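Local coordinates for sensor histidine kinase PdtaS (PDB 2YKF), which is a cytosolic sensor histidine kinase of the PdtaR/PdtaS two-component system, probably autophosphorylating on binding cyclic di-GMP when nutrients are scarce, at residues L34-F39 / Y148-A152; A40-V46 / V125-H131; V52-Q58 / D71-V77; G64-V68 / R130-E134; L84-T88 / E114-V118. All coordinates share one frame; numbering follows the deposited sequence.

How the contacts relate
All five contacts lie in the GAF domain. Contacts 1 and 2 are its buried core: the first crosses two helices almost wholly through apolar and aromatic packing, the second pairs two central strands by backbone hydrogen bonds. Contact 3 extends the same sheet to strand 76-77 and grows polar and partly solvent-facing at the turn. Contact 4 starts from the end of strand 123-131, shares Arg130 and His131 with contact 2, and is van der Waals contact without polar bonds, its loop being tied down by Asp41. Contact 5 lies at the surface, where a short helix leans on edge strand 114-120. Contacts 3 and 4 both touch the second subunit.

Contact 1: residues L34-F39 / Y148-A152; sequences LADLSF and YRLCA
Leu34 O is gripped twice by Ser38, whose OG also rests against Ala152 CB at 3.3 Å. Ser38 OG donates to Leu34 O at 2.7 Å from above the carbonyl plane, while Ser38 N reaches the same oxygen from the opposite face; Tyr42 OH also partners the hydroxyl. Leu37 buries the most surface of the first segment. Its CB meets Ala152 CB at 3.9 Å, CD1 touches Cys151 SG at 3.9 Å, and CD2 sits over one face of the Tyr148 ring, offset toward the rim, as a CH-pi contact 4.0 Å from the centroid. The last turn of helix 18-38 here crosses the middle of helix 143-161, the short segments' axes 8.0 Å apart and at 137°. A Schellman motif ends the first helix, with Phe39 at positive phi as its C-prime residue. The Phe39 ring points to the second helix, CZ lying 3.5 Å from Tyr148 CD2; the two rings are nearly parallel (18°) but strongly offset, centroids 5.6 Å apart. In the conformer described, the CD2-CE2 side of Phe39 lies over one Arg149 guanidinium face, the planes 46° apart; Arg149 NH2 bonds to Arg139 O. Phe183 meets the Tyr148 ring edge-to-face.

Contact 2: residues A40-V46 / V125-H131; sequences ADYLMWV and VAVLTRH
Trp45 and Thr129 make the polar side-chain link between these strands: indole NE1 donates to Thr129 OG1 at 3.0 Å, the oxygen lying in the ring plane. OG1 is placed for this by a chi1 of 53°, between the backbone N and the carbonyl carbon. His131 NE2, hydrogen-bonded to Thr129 OG1 at 2.9 Å, holds it from the next position on the same face. Leu43 packs into this group, its CB 3.4 Å from Thr129 OG1 and its CD2 3.9 Å from His131 NE2. Behind the side chains, three antiparallel hydrogen-bonded pairs, Asp41 with His131, Leu43 with Thr129 and Trp45 with Val127, join strands 41-47 and 123-131 at the centre of the GAF sheet. On the other face Tyr42 and Arg130 run side by side. Arg130 CG lies off-centre over the phenol ring, 4.3 Å from its centroid, and Arg130 CD is 3.4 Å from Tyr42 OH, whose hydrogen-bond partner is Ser38 OG. Further along, Met44 CG meets Ala126 CB at 3.8 Å, next to a classic bulge in which Val125 and Ala126 both face Val118. Helix 18-38 covers this face, whereas Val85 of helix 83-90 touches both Trp45 and Thr129.

Contact 3: residues V52-Q58 / D71-V77; sequences VLVCVAQ and DAVGTVV
Cys55 and Gln58 carry the tight part of this contact, where the chain of 71-75 bends close over strand 53-59. Cys55 O accepts from Gly74 N at 2.7 Å, and Cys55 N donates to Thr75 O, so both backbone polar atoms of this buried residue are spent on the turn. Cys55 CB lies 3.4 Å from Ala72 O, and with the sulfur anti to the backbone N (chi1 175°) SG lies alongside the same residue, 4.1 Å from Ala72 CB. Gln58 is extended through CG and CD and delivers OE1 to Ala72 N at 2.8 Å, the donor tilted 25° from the amide plane; its NE2 bonds to Thr70 O, which fixes the rotation of the amide. Val73 CG2 closes over the stem of this side chain, 3.8 Å from Gln58 CB.

Toward solvent the contact becomes wetter or more exposed. A water donates to Gln58 OE1 and, weakly, to Asp71 OD1, joining two acceptors that cannot bond to each other, while Asp71 OD2 turns to Arg205 and His204 of the second subunit. At the opposite end the Leu53 and Val77 backbones form a regular hydrogen-bonded pair packed by valines: Val76, itself exposed, offers CG1 to Val52 CG1 at 3.6 Å and CG2 to Val54 CG2 at 4.1 Å.

An Asx turn, Asp71 OD1 accepting from Val73 N, leads into a type II beta turn over Ala72 to Thr75, with Gly74 at its positive-phi position. Together they steer the chain into the short antiparallel edge strand of the GAF sheet.

Contact 4: residues G64-V68 / R130-E134; sequences GPTVV and RHQPE
Val67 lies at the heart of this contact, straddling the chain where it leaves strand 123-131. Its two methyls divide the work: CG2 points to His131, 3.6 Å from its CB, and also lies 3.7 Å from Gln132 N, while CG1 rests on the start of Pro133, 3.6 Å from its backbone N. Chi1 of -60° sets this split, with CG1 anti to the carbonyl carbon and CG2 wedged between the backbone N and that carbon.

Pro133 receives Val67 on its ring, where CG is 3.9 Å from Val67 CG1. A looser touch, 4.3 Å between the CG atoms of Pro65 and Pro133, sets one proline ring near the other. His131 is approached at the base of its side chain, with Val68 CG2 joining Val67 at CB, 3.9 Å away, and reaching CG obliquely to the imidazole.

All of this is van der Waals contact without polar bonds, and the polar hold on the loop lies next to it. Thr66 OG1 accepts from Val68 N in an ST turn, and the carboxylate of Asp41 bonds to both Thr66 OG1 and Val67 N. The segment 64-68 belongs to the connection between strands 53-59 and 76-77, folded back past the start of strand 41-47 onto the end of strand 123-131, while Pro65, near the start of the segment, packs on Arg139 of the second subunit.

Contact 5: residues L84-T88 / E114-V118; sequences LVAAT and EVSPV
Leu84, on the exposed side of the helix, begins the contact: its CG lies 4.0 Å from Val115 CG2, and the two side chains lie antiparallel alongside each other. CD2 of the leucine reaches the same methyl, so that both Leu84 atoms meet the CG2 branch. Val85, the buried member of the helix, meets the other branch: its CA is 4.0 Å from Val115 CG1, and its CG2 lies 4.2 Å from that methyl, the side chains being roughly perpendicular. It continues inward to Thr129 on the neighbouring strand.

One turn on, Thr88 contributes most from the helix. Its hydroxyl is turned back along the helix, OG1 donating to Leu84 O at 3.0 Å from well above the carbonyl plane. The OG1 bond restrains the side chain; Thr88 N shares the same acceptor. With chi1 at -49°, CG2 stands anti to the backbone N and points at the strand. OG1 then borders Val115 CG1 at 3.4 Å, and CG2 meets Pro117 CB at 3.7 Å, so that one threonine bridges two alternate strand residues.

The helix segment runs 24° from the strand direction, their axes 8.5 Å apart. Val118, which takes no part in this contact, packs on helix 18-38. A short helix laid along the edge strand, on the side of the sheet where Val115, Val127 and Thr129 gather, is consistent with the GAF fold, in which helices flank a central antiparallel sheet.

Contact 1: residues L34-F39 / Y148-A152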
# COMPACT_ATOMS: atom_id res chain seq x y z
N LEU A 34 -0.51 -5.17 -10.15
CA LEU A 34 0.27 -5.02 -11.38
C LEU A 34 1.04 -3.67 -11.48
O LEU A 34 2.24 -3.67 -11.78
CB LEU A 34 -0.69 -5.22 -12.57
CG LEU A 34 -0.06 -5.04 -13.95
CD1 LEU A 34 1.04 -6.12 -14.22
CD2 LEU A 34 -1.20 -5.12 -14.98
N ALA A 35 0.37 -2.54 -11.19
CA ALA A 35 0.99 -1.20 -11.23
C ALA A 35 2.15 -1.16 -10.21
O ALA A 35 3.26 -0.72 -10.54
CB ALA A 35 -0.03 -0.12 -10.91
N ASP A 36 1.94 -1.76 -9.02
CA ASP A 36 3.01 -1.76 -8.02
C ASP A 36 4.22 -2.61 -8.43
O ASP A 36 5.39 -2.21 -8.22
CB ASP A 36 2.52 -2.30 -6.69
CG ASP A 36 1.51 -1.30 -5.97
OD1 ASP A 36 1.36 -0.17 -6.48
OD2 ASP A 36 0.92 -1.68 -4.94
N LEU A 37 3.95 -3.83 -8.90
CA LEU A 37 5.06 -4.71 -9.33
C LEU A 37 5.77 -4.17 -10.56
O LEU A 37 6.94 -4.51 -10.80
CB LEU A 37 4.52 -6.09 -9.62
CG LEU A 37 3.95 -6.97 -8.51
CD1 LEU A 37 3.22 -8.13 -9.15
CD2 LEU A 37 5.00 -7.44 -7.58
N SER A 38 5.05 -3.42 -11.40
CA SER A 38 5.66 -2.84 -12.61
C SER A 38 6.36 -1.50 -12.31
O SER A 38 7.03 -0.99 -13.19
CB SER A 38 4.60 -2.57 -13.69
OG SER A 38 3.80 -3.69 -13.99
N PHE A 39 6.12 -0.88 -11.14
CA PHE A 39 6.54 0.51 -10.91
C PHE A 39 6.08 1.43 -12.04
O PHE A 39 6.85 2.30 -12.52
CB PHE A 39 8.09 0.61 -10.76
CG PHE A 39 8.66 -0.35 -9.76
CD1 PHE A 39 8.75 0.00 -8.43
CD2 PHE A 39 9.07 -1.62 -10.14
CE1 PHE A 39 9.24 -0.90 -7.49
CE2 PHE A 39 9.53 -2.52 -9.19
CZ PHE A 39 9.64 -2.15 -7.87
N TYR A 148 10.06 -8.15 -8.72
CA TYR A 148 8.71 -7.54 -8.94
C TYR A 148 8.40 -7.43 -10.43
O TYR A 148 7.27 -7.76 -10.86
CB TYR A 148 8.69 -6.12 -8.36
CG TYR A 148 8.38 -5.95 -6.92
CD1 TYR A 148 8.63 -6.93 -6.01
CD2 TYR A 148 7.82 -4.75 -6.47
CE1 TYR A 148 8.31 -6.72 -4.65
CE2 TYR A 148 7.51 -4.56 -5.15
CZ TYR A 148 7.78 -5.52 -4.26
OH TYR A 148 7.49 -5.34 -2.92
N ARG A 149 9.34 -6.91 -11.21
CA ARG A 149 9.15 -6.71 -12.63
C ARG A 149 8.94 -8.05 -13.35
O ARG A 149 8.10 -8.16 -14.23
CB ARG A 149 10.33 -5.95 -13.21
CG ARG A 149 10.51 -4.54 -12.55
CD ARG A 149 11.71 -3.81 -13.13
NE ARG A 149 11.59 -2.37 -12.87
CZ ARG A 149 12.43 -1.68 -12.12
NH1 ARG A 149 13.48 -2.27 -11.60
NH2 ARG A 149 12.22 -0.40 -11.91
N LEU A 150 9.67 -9.06 -12.93
CA LEU A 150 9.48 -10.43 -13.51
C LEU A 150 8.10 -10.99 -13.23
O LEU A 150 7.46 -11.58 -14.10
CB LEU A 150 10.58 -11.38 -13.02
CG LEU A 150 11.97 -11.17 -13.71
CD1 LEU A 150 12.93 -12.08 -12.93
CD2 LEU A 150 11.96 -11.55 -15.17
N CYS A 151 7.60 -10.79 -12.02
CA CYS A 151 6.22 -11.20 -11.68
C CYS A 151 5.19 -10.39 -12.48
O CYS A 151 4.18 -10.97 -12.92
CB CYS A 151 6.02 -11.04 -10.15
SG CYS A 151 4.42 -11.79 -9.59
N ALA A 152 5.40 -9.06 -12.65
CA ALA A 152 4.50 -8.21 -13.45
C ALA A 152 4.40 -8.79 -14.88
O ALA A 152 3.31 -8.93 -15.43
CB ALA A 152 5.00 -6.75 -13.48

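Contact 2: residues A40-V46 / V125-H131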
# COMPACT_ATOMS: atom_id res chain seq x y z
N ALA A 40 4.83 1.26 -12.47
CA ALA A 40 4.31 1.86 -13.70
C ALA A 40 2.88 2.23 -13.57
O ALA A 40 2.10 1.56 -12.84
CB ALA A 40 4.51 0.83 -14.94
N ASP A 41 2.47 3.24 -14.36
CA ASP A 41 1.09 3.56 -14.56
C ASP A 41 0.40 2.65 -15.60
O ASP A 41 1.03 2.23 -16.59
CB ASP A 41 0.99 5.00 -15.09
CG ASP A 41 1.51 5.99 -14.14
OD1 ASP A 41 0.69 6.37 -13.27
OD2 ASP A 41 2.70 6.43 -14.25
N TYR A 42 -0.90 2.34 -15.41
CA TYR A 42 -1.62 1.64 -16.51
C TYR A 42 -2.86 2.39 -16.84
O TYR A 42 -3.55 2.96 -15.91
CB TYR A 42 -2.04 0.20 -16.10
CG TYR A 42 -0.87 -0.77 -16.10
CD1 TYR A 42 -0.01 -0.88 -15.00
CD2 TYR A 42 -0.61 -1.57 -17.26
CE1 TYR A 42 1.11 -1.72 -15.05
CE2 TYR A 42 0.46 -2.42 -17.31
CZ TYR A 42 1.30 -2.53 -16.19
OH TYR A 42 2.32 -3.42 -16.25
N LEU A 43 -3.24 2.35 -18.11
CA LEU A 43 -4.51 2.85 -18.51
C LEU A 43 -5.24 1.70 -19.16
O LEU A 43 -4.61 0.92 -19.80
CB LEU A 43 -4.33 3.98 -19.51
CG LEU A 43 -4.27 5.42 -19.02
CD1 LEU A 43 -3.40 5.69 -17.88
CD2 LEU A 43 -3.88 6.33 -20.20
N MET A 44 -6.56 1.63 -19.03
CA MET A 44 -7.34 0.59 -19.69
C MET A 44 -8.16 1.22 -20.81
O MET A 44 -8.90 2.15 -20.59
CB MET A 44 -8.30 -0.06 -18.71
CG MET A 44 -9.13 -1.16 -19.39
SD MET A 44 -10.34 -1.90 -18.22
CE MET A 44 -9.22 -3.08 -17.54
N TRP A 45 -8.05 0.66 -22.01
CA TRP A 45 -8.74 1.21 -23.21
C TRP A 45 -9.72 0.20 -23.74
O TRP A 45 -9.40 -1.00 -23.77
CB TRP A 45 -7.73 1.47 -24.31
CG TRP A 45 -6.73 2.50 -23.92
CD1 TRP A 45 -5.51 2.30 -23.38
CD2 TRP A 45 -6.89 3.88 -24.07
NE1 TRP A 45 -4.88 3.51 -23.14
CE2 TRP A 45 -5.72 4.50 -23.58
CE3 TRP A 45 -7.90 4.67 -24.62
CZ2 TRP A 45 -5.53 5.90 -23.62
CZ3 TRP A 45 -7.72 6.07 -24.63
CH2 TRP A 45 -6.57 6.66 -24.12
N VAL A 46 -10.93 0.66 -24.08
CA VAL A 46 -11.92 -0.16 -24.81
C VAL A 46 -12.19 0.48 -26.21
O VAL A 46 -11.77 1.63 -26.45
CB VAL A 46 -13.24 -0.42 -24.03
CG1 VAL A 46 -12.96 -1.27 -22.70
CG2 VAL A 46 -14.03 0.90 -23.71
N VAL A 125 -10.83 -7.92 -25.13
CA VAL A 125 -11.90 -7.02 -24.65
C VAL A 125 -11.43 -5.65 -24.18
O VAL A 125 -12.26 -4.72 -24.03
CB VAL A 125 -12.81 -7.69 -23.61
CG1 VAL A 125 -13.48 -8.91 -24.20
CG2 VAL A 125 -11.98 -8.11 -22.32
N ALA A 126 -10.14 -5.52 -23.93
CA ALA A 126 -9.56 -4.24 -23.57
C ALA A 126 -8.11 -4.31 -23.86
O ALA A 126 -7.56 -5.40 -24.04
CB ALA A 126 -9.80 -3.88 -22.01
N VAL A 127 -7.47 -3.15 -23.88
CA VAL A 127 -6.01 -3.05 -23.99
C VAL A 127 -5.43 -2.13 -22.89
O VAL A 127 -5.99 -1.08 -22.62
CB VAL A 127 -5.62 -2.48 -25.37
CG1 VAL A 127 -4.14 -2.30 -25.43
CG2 VAL A 127 -6.07 -3.48 -26.45
N LEU A 128 -4.33 -2.53 -22.29
CA LEU A 128 -3.67 -1.75 -21.24
C LEU A 128 -2.57 -1.05 -21.88
O LEU A 128 -1.85 -1.67 -22.67
CB LEU A 128 -3.02 -2.72 -20.23
CG LEU A 128 -4.00 -3.67 -19.50
CD1 LEU A 128 -3.22 -4.47 -18.48
CD2 LEU A 128 -5.07 -2.87 -18.76
N THR A 129 -2.39 0.23 -21.58
CA THR A 129 -1.08 0.85 -21.88
C THR A 129 -0.32 1.07 -20.59
O THR A 129 -0.93 1.48 -19.57
CB THR A 129 -1.26 2.17 -22.66
OG1 THR A 129 -2.17 3.05 -21.95
CG2 THR A 129 -1.80 1.84 -24.15
N ARG A 130 0.97 0.73 -20.61
CA ARG A 130 1.86 0.91 -19.48
C ARG A 130 2.75 2.18 -19.69
O ARG A 130 3.31 2.37 -20.78
CB ARG A 130 2.73 -0.34 -19.34
CG ARG A 130 3.74 -0.38 -18.20
CD ARG A 130 4.52 -1.75 -18.21
NE ARG A 130 5.66 -1.86 -17.23
CZ ARG A 130 6.29 -3.01 -16.90
NH1 ARG A 130 5.91 -4.18 -17.43
NH2 ARG A 130 7.28 -3.01 -16.01
N HIS A 131 2.86 3.05 -18.69
CA HIS A 131 3.64 4.26 -18.85
C HIS A 131 4.55 4.33 -17.67
O HIS A 131 4.10 4.07 -16.53
CB HIS A 131 2.72 5.46 -18.84
CG HIS A 131 1.56 5.36 -19.78
ND1 HIS A 131 1.37 6.25 -20.82
CD2 HIS A 131 0.47 4.55 -19.78
CE1 HIS A 131 0.23 5.96 -21.44
NE2 HIS A 131 -0.34 4.94 -20.82

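Contact 3: residues V52-Q58 / D71-V77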
# COMPACT_ATOMS: atom_id res chain seq x y z
N VAL A 52 -13.73 3.82 -32.37
CA VAL A 52 -13.17 4.90 -31.55
C VAL A 52 -12.70 4.28 -30.17
O VAL A 52 -13.30 3.34 -29.67
CB VAL A 52 -14.20 6.09 -31.41
CG1 VAL A 52 -13.92 6.96 -30.21
CG2 VAL A 52 -14.26 6.99 -32.74
N LEU A 53 -11.63 4.83 -29.60
CA LEU A 53 -11.07 4.32 -28.35
C LEU A 53 -11.44 5.20 -27.14
O LEU A 53 -11.36 6.42 -27.23
CB LEU A 53 -9.55 4.21 -28.46
CG LEU A 53 -9.03 3.48 -29.68
CD1 LEU A 53 -7.52 3.35 -29.59
CD2 LEU A 53 -9.69 2.14 -29.87
N VAL A 54 -11.76 4.55 -26.01
CA VAL A 54 -12.11 5.22 -24.78
C VAL A 54 -11.26 4.67 -23.63
O VAL A 54 -11.17 3.42 -23.43
CB VAL A 54 -13.59 4.93 -24.47
CG1 VAL A 54 -14.05 5.69 -23.22
CG2 VAL A 54 -14.45 5.25 -25.69
N CYS A 55 -10.62 5.57 -22.89
CA CYS A 55 -9.93 5.13 -21.63
C CYS A 55 -10.99 5.06 -20.51
O CYS A 55 -11.68 6.06 -20.19
CB CYS A 55 -8.81 6.09 -21.23
SG CYS A 55 -8.04 5.67 -19.59
N VAL A 56 -11.13 3.87 -19.90
CA VAL A 56 -12.22 3.63 -18.97
C VAL A 56 -11.68 3.42 -17.53
O VAL A 56 -12.48 3.36 -16.62
CB VAL A 56 -13.10 2.40 -19.35
CG1 VAL A 56 -13.89 2.63 -20.70
CG2 VAL A 56 -12.22 1.17 -19.50
N ALA A 57 -10.36 3.35 -17.34
CA ALA A 57 -9.79 3.17 -15.98
C ALA A 57 -8.35 3.47 -16.03
O ALA A 57 -7.72 3.42 -17.11
CB ALA A 57 -10.02 1.73 -15.40
N GLN A 58 -7.80 3.81 -14.85
CA GLN A 58 -6.43 4.18 -14.78
C GLN A 58 -5.90 3.81 -13.38
O GLN A 58 -6.64 3.95 -12.36
CB GLN A 58 -6.38 5.72 -14.91
CG GLN A 58 -4.95 6.33 -14.62
CD GLN A 58 -4.97 7.84 -14.92
OE1 GLN A 58 -6.03 8.42 -15.16
NE2 GLN A 58 -3.80 8.47 -14.93
N ASP A 71 -5.83 13.10 -14.98
CA ASP A 71 -6.80 12.03 -14.99
C ASP A 71 -7.18 11.68 -16.43
O ASP A 71 -7.85 12.46 -17.10
CB ASP A 71 -8.04 12.41 -14.20
CG ASP A 71 -9.01 11.23 -13.99
OD1 ASP A 71 -8.81 10.14 -14.60
OD2 ASP A 71 -10.00 11.41 -13.23
N ALA A 72 -6.84 10.46 -16.87
CA ALA A 72 -7.15 10.02 -18.25
C ALA A 72 -8.51 9.34 -18.49
O ALA A 72 -8.95 9.12 -19.67
CB ALA A 72 -5.97 9.13 -18.81
N VAL A 73 -9.22 9.03 -17.41
CA VAL A 73 -10.45 8.30 -17.50
C VAL A 73 -11.51 9.14 -18.21
O VAL A 73 -11.63 10.34 -17.92
CB VAL A 73 -10.97 7.92 -16.11
CG1 VAL A 73 -12.27 7.19 -16.27
CG2 VAL A 73 -9.93 6.97 -15.38
N GLY A 74 -12.24 8.50 -19.13
CA GLY A 74 -13.28 9.17 -19.91
C GLY A 74 -12.73 9.78 -21.21
O GLY A 74 -13.50 10.22 -22.04
N THR A 75 -11.42 9.82 -21.37
CA THR A 75 -10.79 10.28 -22.62
C THR A 75 -11.28 9.44 -23.83
O THR A 75 -11.19 8.21 -23.82
CB THR A 75 -9.26 10.07 -22.59
OG1 THR A 75 -8.65 10.95 -21.66
CG2 THR A 75 -8.63 10.34 -23.97
N VAL A 76 -11.69 10.12 -24.92
CA VAL A 76 -12.27 9.47 -26.08
C VAL A 76 -11.47 9.96 -27.26
O VAL A 76 -11.27 11.19 -27.46
CB VAL A 76 -13.75 9.85 -26.25
CG1 VAL A 76 -14.31 9.35 -27.60
CG2 VAL A 76 -14.64 9.27 -25.11
N VAL A 77 -10.94 9.03 -28.02
CA VAL A 77 -9.87 9.38 -28.94
C VAL A 77 -10.06 8.59 -30.23
O VAL A 77 -10.54 7.43 -30.22
CB VAL A 77 -8.51 9.13 -28.26
CG1 VAL A 77 -7.70 8.09 -28.97
CG2 VAL A 77 -7.72 10.41 -28.04
O HOH W 1 -7.60 8.65 -12.88

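Contact 4: residues G64-V68 / R130-E134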
# COMPACT_ATOMS: atom_id res chain seq x y z
N GLY A 64 6.31 3.75 -6.87
CA GLY A 64 7.20 4.76 -7.50
C GLY A 64 6.41 5.93 -8.06
O GLY A 64 5.17 5.92 -8.03
N PRO A 65 7.11 6.96 -8.58
CA PRO A 65 6.36 8.12 -9.17
C PRO A 65 5.48 7.79 -10.36
O PRO A 65 5.82 6.93 -11.14
CB PRO A 65 7.49 9.07 -9.63
CG PRO A 65 8.68 8.23 -9.76
CD PRO A 65 8.58 7.18 -8.65
N THR A 66 4.38 8.53 -10.51
CA THR A 66 3.54 8.42 -11.69
C THR A 66 4.18 9.27 -12.84
O THR A 66 4.91 10.20 -12.56
CB THR A 66 2.13 8.95 -11.39
OG1 THR A 66 1.26 8.72 -12.49
CG2 THR A 66 2.11 10.48 -11.14
N VAL A 67 3.85 8.97 -14.07
CA VAL A 67 4.18 9.85 -15.20
C VAL A 67 2.90 10.27 -15.86
O VAL A 67 2.89 11.00 -16.85
CB VAL A 67 5.17 9.20 -16.18
CG1 VAL A 67 6.48 8.86 -15.39
CG2 VAL A 67 4.54 7.93 -16.88
N VAL A 68 1.77 9.88 -15.24
CA VAL A 68 0.49 10.30 -15.74
C VAL A 68 -0.22 11.10 -14.64
O VAL A 68 -0.98 10.55 -13.85
CB VAL A 68 -0.36 9.10 -16.25
CG1 VAL A 68 -1.52 9.58 -17.04
CG2 VAL A 68 0.55 8.15 -17.07
N ARG A 130 0.97 0.73 -20.61
CA ARG A 130 1.86 0.91 -19.48
C ARG A 130 2.75 2.18 -19.69
O ARG A 130 3.31 2.37 -20.78
CB ARG A 130 2.73 -0.34 -19.34
CG ARG A 130 3.74 -0.38 -18.20
CD ARG A 130 4.52 -1.75 -18.21
NE ARG A 130 5.66 -1.86 -17.23
CZ ARG A 130 6.29 -3.01 -16.90
NH1 ARG A 130 5.91 -4.18 -17.43
NH2 ARG A 130 7.28 -3.01 -16.01
N HIS A 131 2.86 3.05 -18.69
CA HIS A 131 3.64 4.26 -18.85
C HIS A 131 4.55 4.33 -17.67
O HIS A 131 4.10 4.07 -16.53
CB HIS A 131 2.72 5.46 -18.84
CG HIS A 131 1.56 5.36 -19.78
ND1 HIS A 131 1.37 6.25 -20.82
CD2 HIS A 131 0.47 4.55 -19.78
CE1 HIS A 131 0.23 5.96 -21.44
NE2 HIS A 131 -0.34 4.94 -20.82
N GLN A 132 5.82 4.65 -17.87
CA GLN A 132 6.72 4.70 -16.76
C GLN A 132 7.85 5.67 -16.98
O GLN A 132 8.04 6.11 -18.11
CB GLN A 132 7.26 3.30 -16.50
CG GLN A 132 8.25 2.78 -17.54
CD GLN A 132 8.53 1.29 -17.35
OE1 GLN A 132 8.94 0.84 -16.27
NE2 GLN A 132 8.29 0.51 -18.40
N PRO A 133 8.59 6.03 -15.91
CA PRO A 133 9.61 7.05 -16.03
C PRO A 133 10.64 6.69 -17.07
O PRO A 133 10.90 5.49 -17.32
CB PRO A 133 10.23 7.09 -14.64
CG PRO A 133 9.14 6.58 -13.72
CD PRO A 133 8.54 5.49 -14.53
N GLU A 134 11.18 7.72 -17.74
CA GLU A 134 12.29 7.53 -18.69
C GLU A 134 13.46 6.89 -17.94
O GLU A 134 13.57 7.07 -16.70
CB GLU A 134 12.69 8.83 -19.44
CG GLU A 134 13.13 10.02 -18.57
CD GLU A 134 14.17 10.93 -19.29
OE1 GLU A 134 14.54 10.66 -20.47
OE2 GLU A 134 14.65 11.91 -18.64

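Contact 5: residues L84-T88 / E114-V118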
# COMPACT_ATOMS: atom_id res chain seq x y z
N LEU A 84 -1.08 1.48 -32.39
CA LEU A 84 -0.78 0.18 -31.75
C LEU A 84 -1.98 -0.39 -30.92
O LEU A 84 -2.49 -1.52 -31.17
CB LEU A 84 0.51 0.26 -30.91
CG LEU A 84 1.05 -1.07 -30.38
CD1 LEU A 84 0.77 -2.25 -31.36
CD2 LEU A 84 2.50 -0.94 -30.05
N VAL A 85 -2.43 0.39 -29.96
CA VAL A 85 -3.63 0.04 -29.21
C VAL A 85 -4.72 -0.44 -30.15
O VAL A 85 -5.29 -1.53 -29.98
CB VAL A 85 -4.14 1.26 -28.41
CG1 VAL A 85 -5.50 0.93 -27.73
CG2 VAL A 85 -3.05 1.75 -27.42
N ALA A 86 -5.03 0.37 -31.17
CA ALA A 86 -6.04 -0.01 -32.19
C ALA A 86 -5.73 -1.38 -32.82
O ALA A 86 -6.63 -2.24 -32.94
CB ALA A 86 -6.16 1.12 -33.29
N ALA A 87 -4.47 -1.59 -33.18
CA ALA A 87 -4.02 -2.86 -33.80
C ALA A 87 -4.10 -4.04 -32.82
O ALA A 87 -4.35 -5.17 -33.23
CB ALA A 87 -2.60 -2.72 -34.29
N THR A 88 -3.84 -3.78 -31.52
CA THR A 88 -3.93 -4.86 -30.52
C THR A 88 -5.35 -5.37 -30.38
O THR A 88 -5.55 -6.54 -30.07
CB THR A 88 -3.37 -4.44 -29.15
OG1 THR A 88 -2.09 -3.84 -29.33
CG2 THR A 88 -3.17 -5.67 -28.22
N GLU A 114 4.33 0.50 -23.30
CA GLU A 114 4.02 -0.84 -23.80
C GLU A 114 2.52 -1.13 -23.78
O GLU A 114 1.78 -0.68 -22.90
CB GLU A 114 4.78 -1.90 -23.03
CG GLU A 114 6.28 -1.61 -22.96
CD GLU A 114 6.83 -1.83 -21.57
OE1 GLU A 114 6.59 -2.94 -21.02
OE2 GLU A 114 7.47 -0.89 -21.00
N VAL A 115 2.09 -1.88 -24.76
CA VAL A 115 0.72 -2.09 -25.00
C VAL A 115 0.52 -3.58 -24.87
O VAL A 115 1.34 -4.38 -25.37
CB VAL A 115 0.36 -1.56 -26.42
CG1 VAL A 115 -1.06 -1.85 -26.79
CG2 VAL A 115 0.67 -0.07 -26.52
N SER A 116 -0.51 -3.96 -24.15
CA SER A 116 -0.87 -5.38 -24.03
C SER A 116 -2.36 -5.64 -23.93
O SER A 116 -3.12 -4.85 -23.34
CB SER A 116 -0.12 -6.05 -22.90
OG SER A 116 -0.35 -5.37 -21.70
N PRO A 117 -2.80 -6.77 -24.46
CA PRO A 117 -4.20 -7.06 -24.46
C PRO A 117 -4.71 -7.73 -23.18
O PRO A 117 -3.99 -8.44 -22.49
CB PRO A 117 -4.32 -8.08 -25.59
CG PRO A 117 -3.02 -8.85 -25.44
CD PRO A 117 -2.02 -7.79 -25.20
N VAL A 118 -5.99 -7.54 -22.92
CA VAL A 118 -6.69 -8.25 -21.91
C VAL A 118 -7.67 -9.12 -22.68
O VAL A 118 -8.52 -8.58 -23.38
CB VAL A 118 -7.48 -7.28 -21.02
CG1 VAL A 118 -8.30 -8.04 -19.97
CG2 VAL A 118 -6.52 -6.27 -20.32